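Local atomic coordinates of putative prolyl-tRNA synthetase (Leishmania major, PDB entry 5XIL), a protein that probably catalyses the ATP-dependent joining of L-proline to its cognate tRNA, releasing AMP and diphosphate, for use in protein synthesis. Residues Y17-V20 with I21-E25; W122-S125 with H126-P130. All blocks are in the same frame, centred on the assembly; numbering follows the deposited sequence.

Contact 1: Y17-V20 with I21-E25; sequences YIDV and ITKAE
With chi1 at -179°, Tyr17 swings its ring away from its own backbone N, and Ile21, whose CG1 sits between N and the carbonyl carbon (chi1 67°), turns CG2 toward that ring. The pair lies one turn apart in the last two turns of helix 13-23, which closes in a Schellman motif. CG2 of Ile21 stands 4.2 Å from the centroid of the Tyr17 ring, squarely over one face, a CH-pi contact. Ile273 of helix 267-276 packs against both side chains, while Tyr17 OH reaches the carbonyl of Pro149.

On another side of the helix Asp19 and Lys23 pair through a salt bridge. The lysine runs out extended beyond CG and brings NZ to 2.9 Å from Asp19 OD2, on the syn side and not far out of the carboxylate plane. Each end has a second partner near the N-terminus: Ala6 N donates to OD2, and NZ donates to Gly4 O, so the N-terminal tail is tied to this helix by the same ion pair.

Backbone bonds step along the helix from Tyr17 O to Ile21 N, Ile18 O to Thr22 N, Asp19 O to Lys23 N and Val20 O to Ala24 N. Glu25 then takes positive phi (61°), and its N bonds back to Thr22 O. Beyond the turn, Lys350 of helix 340-350 takes both Glu25 OE1 and Ala24 O. Thr22 OG1 lies equally near two carbonyls of the preceding turn, 2.9 Å from Ile18 O and 2.9 Å from Asp19 O.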
# COMPACT_ATOMS: atom_id res chain seq x y z
N TYR A 17 17.42 -18.26 14.55
CA TYR A 17 16.45 -17.35 13.92
C TYR A 17 16.82 -15.92 14.31
O TYR A 17 16.85 -15.03 13.46
CB TYR A 17 15.08 -17.68 14.46
CG TYR A 17 13.94 -16.85 13.92
CD1 TYR A 17 13.47 -17.06 12.65
CD2 TYR A 17 13.29 -15.94 14.71
CE1 TYR A 17 12.43 -16.31 12.17
CE2 TYR A 17 12.22 -15.20 14.24
CZ TYR A 17 11.81 -15.40 12.95
OH TYR A 17 10.73 -14.66 12.52
N ILE A 18 17.05 -15.66 15.61
CA ILE A 18 17.47 -14.34 16.03
C ILE A 18 18.75 -13.86 15.36
O ILE A 18 18.80 -12.72 14.94
CB ILE A 18 17.66 -14.26 17.55
CG1 ILE A 18 16.33 -14.27 18.21
CG2 ILE A 18 18.35 -12.98 17.96
CD1 ILE A 18 16.43 -14.84 19.59
N ASP A 19 19.74 -14.72 15.19
CA ASP A 19 20.99 -14.36 14.54
C ASP A 19 20.71 -14.04 13.06
O ASP A 19 21.23 -13.10 12.50
CB ASP A 19 22.04 -15.50 14.66
CG ASP A 19 23.50 -15.02 14.51
OD1 ASP A 19 23.80 -13.93 15.00
OD2 ASP A 19 24.37 -15.73 13.87
N VAL A 20 19.86 -14.82 12.43
CA VAL A 20 19.59 -14.53 11.03
C VAL A 20 18.91 -13.20 10.85
O VAL A 20 19.32 -12.47 9.96
CB VAL A 20 18.77 -15.65 10.39
CG1 VAL A 20 18.11 -15.21 9.08
CG2 VAL A 20 19.67 -16.85 10.28
N ILE A 21 17.84 -12.96 11.56
CA ILE A 21 17.02 -11.79 11.29
C ILE A 21 17.84 -10.50 11.58
O ILE A 21 17.67 -9.51 10.93
CB ILE A 21 15.68 -11.80 11.96
CG1 ILE A 21 15.82 -11.69 13.45
CG2 ILE A 21 14.84 -13.00 11.53
CD1 ILE A 21 14.50 -11.77 14.15
N THR A 22 18.77 -10.60 12.52
CA THR A 22 19.64 -9.47 12.87
C THR A 22 20.74 -9.25 11.85
O THR A 22 20.87 -8.16 11.35
CB THR A 22 20.23 -9.63 14.29
OG1 THR A 22 20.90 -10.87 14.37
CG2 THR A 22 19.19 -9.71 15.29
N LYS A 23 21.50 -10.29 11.53
CA LYS A 23 22.61 -10.23 10.57
C LYS A 23 22.13 -9.95 9.16
O LYS A 23 22.80 -9.28 8.44
CB LYS A 23 23.48 -11.50 10.61
CG LYS A 23 24.43 -11.55 11.80
CD LYS A 23 25.11 -12.92 11.81
CE LYS A 23 26.37 -12.99 12.66
NZ LYS A 23 26.79 -14.44 12.80
N ALA A 24 20.93 -10.38 8.80
CA ALA A 24 20.37 -10.12 7.46
C ALA A 24 19.72 -8.74 7.39
O ALA A 24 19.19 -8.37 6.34
CB ALA A 24 19.39 -11.20 7.04
N GLU A 25 19.81 -7.97 8.46
CA GLU A 25 19.24 -6.62 8.51
C GLU A 25 17.76 -6.56 8.32
O GLU A 25 17.29 -5.65 7.69
CB GLU A 25 19.95 -5.69 7.52
CG GLU A 25 21.42 -5.66 7.85
CD GLU A 25 22.24 -4.82 6.88
OE1 GLU A 25 22.00 -4.82 5.64
OE2 GLU A 25 23.14 -4.22 7.40
O HOH W 1 23.17 -11.25 15.13

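Contact 2: W122-S125 with H126-P130; sequences WIRS and HRDLP
The chain leaves helical angles at Ile123, passes through a nearly extended Ser125 (phi/psi -164/176°) and curls into a single 3-10 turn at 126-128, where Asp128 N bonds to Ser125 O. That turn brings the Asp128 carboxylate back to the Arg124 and Ser125 amides. Asp128 OD2 accepts from both of these successive backbone groups, Arg124 N at 2.8 Å and Ser125 N at 3.1 Å, each on its anti side.

Arg124 closes on the same carboxylate from its own side chain. Its chain bends at chi3 (-55°), which folds the guanidinium round to present NE and NH2 together, side-on. Arg124 NH2 meets Asp128 OD1 at 2.7 Å, almost in the guanidinium plane, whereas Arg124 NE makes a longer bond of 3.3 Å to Asp128 OD2 from above the carboxylate plane. Three protein donors therefore share OD2, and a water that also touches Ser125 OG donates to it as well. One guanidinium and two backbone N-H groups would be expected to favour the ionised carboxylate.

Ser125 OG accepts from Arg127 N at 3.2 Å and lies over the centre of one face of the Arg127 guanidinium, with no bond to its nitrogens. Elsewhere in the turn, Leu129 CD2 packs against Ile123 CD1 at 3.7 Å, and Phe245 touches the same leucine. The indole of Trp122 points to the second subunit, where its NE1 bonds to Glu28 of that subunit. This is a surface turn gathered around the Asp128 carboxylate, with Ser125 bonded into it as well, that links helix 111-122 to strand 131-139 in the class II synthetase core.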
# COMPACT_ATOMS: atom_id res chain seq x y z
N TRP A 122 -25.30 1.01 7.28
CA TRP A 122 -25.17 1.07 5.85
C TRP A 122 -26.07 0.10 5.18
O TRP A 122 -26.41 0.30 4.05
CB TRP A 122 -23.73 0.78 5.42
CG TRP A 122 -22.76 1.82 5.91
CD1 TRP A 122 -23.00 3.15 6.04
CD2 TRP A 122 -21.35 1.62 6.24
NE1 TRP A 122 -21.86 3.79 6.49
CE2 TRP A 122 -20.83 2.88 6.59
CE3 TRP A 122 -20.51 0.49 6.31
CZ2 TRP A 122 -19.47 3.07 6.97
CZ3 TRP A 122 -19.17 0.67 6.71
CH2 TRP A 122 -18.66 1.93 7.04
N ILE A 123 -26.47 -0.97 5.84
CA ILE A 123 -27.31 -1.93 5.13
C ILE A 123 -28.78 -1.56 5.45
O ILE A 123 -29.34 -2.01 6.44
CB ILE A 123 -27.00 -3.36 5.49
CG1 ILE A 123 -25.61 -3.77 5.00
CG2 ILE A 123 -28.02 -4.35 4.96
CD1 ILE A 123 -25.00 -4.94 5.78
N ARG A 124 -29.37 -0.78 4.55
CA ARG A 124 -30.72 -0.25 4.72
C ARG A 124 -31.71 -1.11 4.03
O ARG A 124 -32.85 -1.11 4.41
CB ARG A 124 -30.83 1.19 4.18
CG ARG A 124 -29.99 2.18 4.96
CD ARG A 124 -29.56 3.38 4.11
NE ARG A 124 -28.86 2.95 2.90
CZ ARG A 124 -28.54 3.73 1.86
NH1 ARG A 124 -28.83 5.04 1.87
NH2 ARG A 124 -27.91 3.21 0.81
N SER A 125 -31.27 -1.86 3.01
CA SER A 125 -32.13 -2.76 2.27
C SER A 125 -31.24 -3.73 1.50
O SER A 125 -30.01 -3.58 1.50
CB SER A 125 -33.00 -1.95 1.29
OG SER A 125 -32.26 -1.58 0.12
N HIS A 126 -31.84 -4.68 0.82
CA HIS A 126 -31.09 -5.62 0.08
C HIS A 126 -30.22 -4.96 -0.98
O HIS A 126 -29.23 -5.51 -1.36
CB HIS A 126 -32.01 -6.59 -0.62
CG HIS A 126 -32.66 -6.00 -1.83
ND1 HIS A 126 -33.73 -5.14 -1.78
CD2 HIS A 126 -32.36 -6.12 -3.14
CE1 HIS A 126 -34.07 -4.77 -3.00
NE2 HIS A 126 -33.25 -5.35 -3.84
N ARG A 127 -30.58 -3.76 -1.42
CA ARG A 127 -29.86 -3.11 -2.48
C ARG A 127 -28.45 -2.64 -2.02
O ARG A 127 -27.61 -2.32 -2.83
CB ARG A 127 -30.64 -1.88 -2.93
CG ARG A 127 -32.06 -2.21 -3.40
CD ARG A 127 -32.76 -0.95 -3.89
NE ARG A 127 -33.00 0.03 -2.83
CZ ARG A 127 -33.98 -0.05 -1.94
NH1 ARG A 127 -34.81 -1.08 -1.98
NH2 ARG A 127 -34.12 0.88 -0.99
N ASP A 128 -28.22 -2.58 -0.72
CA ASP A 128 -26.90 -2.24 -0.17
C ASP A 128 -25.93 -3.43 -0.08
O ASP A 128 -24.78 -3.26 0.24
CB ASP A 128 -27.06 -1.58 1.18
CG ASP A 128 -27.89 -0.31 1.11
OD1 ASP A 128 -27.55 0.56 0.27
OD2 ASP A 128 -28.90 -0.17 1.87
N LEU A 129 -26.36 -4.61 -0.43
CA LEU A 129 -25.52 -5.80 -0.30
C LEU A 129 -24.98 -6.12 -1.65
O LEU A 129 -25.66 -5.91 -2.62
CB LEU A 129 -26.34 -6.96 0.22
CG LEU A 129 -26.89 -6.83 1.64
CD1 LEU A 129 -27.76 -8.00 1.96
CD2 LEU A 129 -25.76 -6.70 2.65
N PRO A 130 -23.81 -6.74 -1.71
CA PRO A 130 -22.92 -7.04 -0.56
C PRO A 130 -22.12 -5.84 -0.05
O PRO A 130 -21.88 -4.87 -0.78
CB PRO A 130 -22.00 -8.10 -1.14
CG PRO A 130 -21.86 -7.69 -2.57
CD PRO A 130 -23.26 -7.28 -2.98
O HOH W 2 -30.82 0.79 0.20

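How the contacts relate
Contact 1 comes first along the chain, and contact 2 opens only after it has closed. Their centres are 49 Å apart, on opposite sides of the chain's centre, and their nearest atoms are about 34 Å apart, so neither touches the other. Contact 1 ends helix 13-23, touching helix 267-276 of the class II core and helix 340-350 of the anticodon-binding region. Contact 2 lies within the core itself, in the connection from helix 111-122 to strand 131-139, beside the second subunit. One thus joins parts within a single chain, while the other borders the dimer interface; both lie away from the metal sites.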